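Local coordinates for fatty acid synthase 1, isoform A (Drosophila melanogaster, PDB 6FN6), which probably catalyses, as a multifunctional enzyme, NADPH-dependent de novo synthesis of long-chain fatty acids, this chain being its modifying region of dehydratase, enoylreductase and ketoreductase, at residues H54-M60 / V200-A204; E113-L117 / N232-S236. Numbering follows the deposited sequence.

Contact 1 (H54-M60 / V200-A204); sequences HKTPVVM and VINPA
Two hotdog folds can share one sheet when a strand of each pairs edge to edge, and the dehydratase domain does so here. Residues 58-60 and 200-201 are extended and antiparallel. Val58 and Ile201 form a hydrogen-bonded pair (CA-CA 5.6 Å): Ile201 N donates to Val58 O at 3.1 Å, nearly straight, while the return bond from Val58 N to Ile201 O is weak at 3.3 Å. Val59 and Val200 follow as a non-hydrogen-bonded pair, CA-CA 4.8 Å, so their backbone groups turn outward, Val59 to Thr105 and Val200 to Glu240. On one face Val59 CG2 meets Val200 CG1 at 4.3 Å; on the other, Ile201 (chi1 m, chi2 t) brings CD1 to 3.7 Å from Met60 CE and 4.1 Å from Val58 CG2. Beyond the pairing, Pro203 opens a helix and packs CD at 3.6 Å from Pro57 CB, its CB 3.1 Å from His54 O. Asn202 is the N-cap: OD1 accepts from Lys205 N, and ND2 bonds Glu114 OE1. Thr56 OG1 bonds Glu52 O, and Trp42 NE1 bonds Thr56 O. Helix 34-48 covers the Val58, Met60 and Ile201 side chains through Trp42, while strands 98-105 and 239-248 flank the pair.

Contact 2 (E113-L117 / N232-S236); sequences EELPL and NVIKS
A lysine reaching from a strand to a loop, with no backbone hydrogen bond between them, is the striking feature here. Strand 233-236 belongs to the C-terminal hotdog fold of the dehydratase; residues 113-117 lie in the irregular loop between strands 98-105 and 129-130, probably part of the link between the hotdog folds, with an inverse gamma turn at Pro116 closed weakly by Leu117 N to Leu115 O at 3.0 Å. The nearest CA atoms, of Leu117 and Lys235, stay 8.5 Å apart; Val233 and Lys235 point toward the loop and bridge the gap, Lys235 CE passing 3.9 Å from Leu115 O. Leu115 and Leu117, both m,t rotamers, meet Val233: Leu115 CD1 to Val233 CG2 4.1 Å, Leu117 CD1 to Val233 CG1 4.2 Å. A G1 beta bulge at Asn232 and Val233 starts the strand. Gln770 and Arg774 of the second subunit pack on Leu115 and Leu117, respectively. Extended Lys235 shares NZ between salt bridges to Glu240 and Glu114; Glu114 OE1 is hydrogen-bonded to Asn202, and Glu114 OE2 lies 3.3 Å from Lys235 NZ.

Overall arrangement
Contacts between segments that alternate along a chain cross rather than nest, and these two illustrate the principle. From the N terminus come 54-60, in the first hotdog fold, then 113-117, in the probable linker to the second; 200-204 returns to the former and closes the first loop, and 232-236 returns to the latter and closes the second. Contact 1 joins the two folds within one continuous antiparallel sheet, whereas contact 2 lays a loop against a strand farther across it. Their centres are 14 Å apart, and they touch: the N-cap residue of contact 1, Asn202, binds the carboxylate of Glu114 that contact 2 pairs with Lys235, and Val200 CG1 packs 3.9 Å from Glu114 CG.

Contact 1 (H54-M60 / V200-A204)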
# COMPACT_ATOMS: atom_id res chain seq x y z
N HIS A 54 19.82 28.11 -7.08
CA HIS A 54 20.47 27.91 -8.37
C HIS A 54 21.87 27.33 -8.18
O HIS A 54 22.54 26.98 -9.15
CB HIS A 54 20.54 29.22 -9.17
CG HIS A 54 21.25 30.33 -8.46
ND1 HIS A 54 20.63 31.17 -7.57
CD2 HIS A 54 22.54 30.75 -8.54
CE1 HIS A 54 21.50 32.05 -7.12
NE2 HIS A 54 22.67 31.82 -7.69
N LYS A 55 22.29 27.23 -6.92
CA LYS A 55 23.58 26.63 -6.59
C LYS A 55 23.38 25.27 -5.92
O LYS A 55 24.34 24.61 -5.54
CB LYS A 55 24.36 27.55 -5.64
CG LYS A 55 24.83 28.87 -6.23
CD LYS A 55 26.08 28.72 -7.06
CE LYS A 55 26.57 30.07 -7.56
NZ LYS A 55 26.98 30.97 -6.43
N THR A 56 22.12 24.86 -5.79
CA THR A 56 21.77 23.67 -5.02
C THR A 56 21.04 22.63 -5.86
O THR A 56 19.86 22.80 -6.18
CB THR A 56 20.88 24.04 -3.82
OG1 THR A 56 21.46 25.13 -3.09
CG2 THR A 56 20.72 22.85 -2.89
N PRO A 57 21.72 21.53 -6.21
CA PRO A 57 21.03 20.45 -6.93
C PRO A 57 20.13 19.63 -6.00
O PRO A 57 20.46 19.44 -4.84
CB PRO A 57 22.18 19.59 -7.47
CG PRO A 57 23.29 19.82 -6.52
CD PRO A 57 23.16 21.24 -6.05
N VAL A 58 18.99 19.17 -6.51
CA VAL A 58 18.05 18.41 -5.70
C VAL A 58 17.43 17.26 -6.49
O VAL A 58 17.50 17.22 -7.71
CB VAL A 58 16.94 19.32 -5.13
CG1 VAL A 58 17.54 20.40 -4.23
CG2 VAL A 58 16.12 19.94 -6.26
N VAL A 59 16.85 16.31 -5.76
CA VAL A 59 16.12 15.20 -6.37
C VAL A 59 14.74 15.10 -5.73
O VAL A 59 14.62 14.80 -4.54
CB VAL A 59 16.89 13.87 -6.22
CG1 VAL A 59 16.06 12.70 -6.74
CG2 VAL A 59 18.22 13.95 -6.95
N MET A 60 13.71 15.36 -6.52
CA MET A 60 12.34 15.25 -6.05
C MET A 60 11.77 13.89 -6.42
O MET A 60 12.07 13.36 -7.49
CB MET A 60 11.47 16.36 -6.64
CG MET A 60 12.03 17.75 -6.39
SD MET A 60 10.87 19.05 -6.83
CE MET A 60 12.00 20.41 -7.01
N VAL A 200 15.05 15.05 -11.46
CA VAL A 200 16.43 15.38 -11.13
C VAL A 200 16.77 16.75 -11.69
O VAL A 200 16.64 17.00 -12.89
CB VAL A 200 17.40 14.32 -11.67
CG1 VAL A 200 18.81 14.60 -11.20
CG2 VAL A 200 16.96 12.93 -11.25
N ILE A 201 17.21 17.65 -10.81
CA ILE A 201 17.57 19.00 -11.20
C ILE A 201 19.06 19.23 -10.92
O ILE A 201 19.52 19.09 -9.79
CB ILE A 201 16.70 20.05 -10.48
CG1 ILE A 201 15.22 19.73 -10.70
CG2 ILE A 201 17.03 21.45 -10.99
CD1 ILE A 201 14.28 20.60 -9.90
N ASN A 202 19.79 19.59 -11.97
CA ASN A 202 21.23 19.80 -11.90
C ASN A 202 21.58 21.21 -12.38
O ASN A 202 21.88 21.40 -13.56
CB ASN A 202 21.96 18.75 -12.74
CG ASN A 202 23.45 18.75 -12.51
OD1 ASN A 202 24.03 19.73 -12.04
ND2 ASN A 202 24.10 17.64 -12.86
N PRO A 203 21.55 22.20 -11.48
CA PRO A 203 21.76 23.59 -11.89
C PRO A 203 23.14 23.86 -12.48
O PRO A 203 23.25 24.59 -13.47
CB PRO A 203 21.59 24.37 -10.58
CG PRO A 203 20.96 23.43 -9.62
CD PRO A 203 21.38 22.07 -10.02
N ALA A 204 24.18 23.27 -11.89
CA ALA A 204 25.54 23.48 -12.36
C ALA A 204 25.68 23.05 -13.82
O ALA A 204 26.24 23.78 -14.64
CB ALA A 204 26.52 22.71 -11.49

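Contact 2 (E113-L117 / N232-S236)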
# COMPACT_ATOMS: atom_id res chain seq x y z
N GLU A 113 22.98 10.58 -10.06
CA GLU A 113 21.52 10.44 -10.01
C GLU A 113 20.87 10.52 -11.39
O GLU A 113 19.69 10.19 -11.54
CB GLU A 113 20.93 11.51 -9.09
CG GLU A 113 21.37 11.40 -7.64
CD GLU A 113 20.78 10.20 -6.93
OE1 GLU A 113 19.54 10.07 -6.90
OE2 GLU A 113 21.56 9.38 -6.39
N GLU A 114 21.62 10.96 -12.39
CA GLU A 114 21.08 11.13 -13.74
C GLU A 114 21.26 9.87 -14.59
O GLU A 114 22.07 9.00 -14.25
CB GLU A 114 21.76 12.31 -14.43
CG GLU A 114 21.75 13.59 -13.61
CD GLU A 114 21.90 14.84 -14.45
OE1 GLU A 114 23.03 15.34 -14.58
OE2 GLU A 114 20.87 15.31 -14.98
N LEU A 115 20.51 9.78 -15.68
CA LEU A 115 20.62 8.65 -16.59
C LEU A 115 21.53 8.99 -17.77
O LEU A 115 21.45 10.10 -18.31
CB LEU A 115 19.23 8.24 -17.11
CG LEU A 115 18.25 7.62 -16.11
CD1 LEU A 115 16.88 7.46 -16.76
CD2 LEU A 115 18.75 6.28 -15.60
N PRO A 116 22.39 8.04 -18.19
CA PRO A 116 23.27 8.26 -19.34
C PRO A 116 22.54 8.10 -20.66
O PRO A 116 22.61 7.04 -21.28
CB PRO A 116 24.34 7.18 -19.16
CG PRO A 116 23.63 6.07 -18.48
CD PRO A 116 22.62 6.72 -17.57
N LEU A 117 21.84 9.14 -21.10
CA LEU A 117 21.01 9.07 -22.29
C LEU A 117 21.58 9.93 -23.41
O LEU A 117 21.94 11.09 -23.20
CB LEU A 117 19.58 9.50 -21.96
CG LEU A 117 18.80 8.55 -21.05
CD1 LEU A 117 17.56 9.23 -20.50
CD2 LEU A 117 18.43 7.27 -21.78
N ASN A 232 10.00 6.15 -20.35
CA ASN A 232 9.16 7.24 -19.84
C ASN A 232 10.00 8.32 -19.17
O ASN A 232 9.90 8.54 -17.96
CB ASN A 232 8.12 6.70 -18.86
CG ASN A 232 7.05 7.73 -18.52
OD1 ASN A 232 7.25 8.93 -18.69
ND2 ASN A 232 5.90 7.25 -18.04
N VAL A 233 10.81 9.01 -19.96
CA VAL A 233 11.67 10.08 -19.45
C VAL A 233 11.65 11.30 -20.36
O VAL A 233 11.71 11.17 -21.58
CB VAL A 233 13.11 9.57 -19.25
CG1 VAL A 233 14.02 10.70 -18.77
CG2 VAL A 233 13.14 8.42 -18.26
N ILE A 234 11.54 12.48 -19.76
CA ILE A 234 11.68 13.74 -20.47
C ILE A 234 12.98 14.38 -20.00
O ILE A 234 13.10 14.73 -18.82
CB ILE A 234 10.48 14.68 -20.24
CG1 ILE A 234 9.15 13.96 -20.47
CG2 ILE A 234 10.57 15.89 -21.15
CD1 ILE A 234 8.03 14.51 -19.61
N LYS A 235 13.94 14.54 -20.90
CA LYS A 235 15.24 15.07 -20.52
C LYS A 235 15.65 16.29 -21.34
O LYS A 235 15.66 16.25 -22.57
CB LYS A 235 16.30 13.98 -20.64
CG LYS A 235 17.62 14.33 -19.98
CD LYS A 235 18.53 13.13 -19.85
CE LYS A 235 19.86 13.51 -19.21
NZ LYS A 235 19.69 14.17 -17.88
N SER A 236 15.99 17.37 -20.65
CA SER A 236 16.50 18.57 -21.31
C SER A 236 17.51 19.28 -20.41
O SER A 236 17.15 19.77 -19.34
CB SER A 236 15.36 19.51 -21.68
OG SER A 236 15.85 20.66 -22.35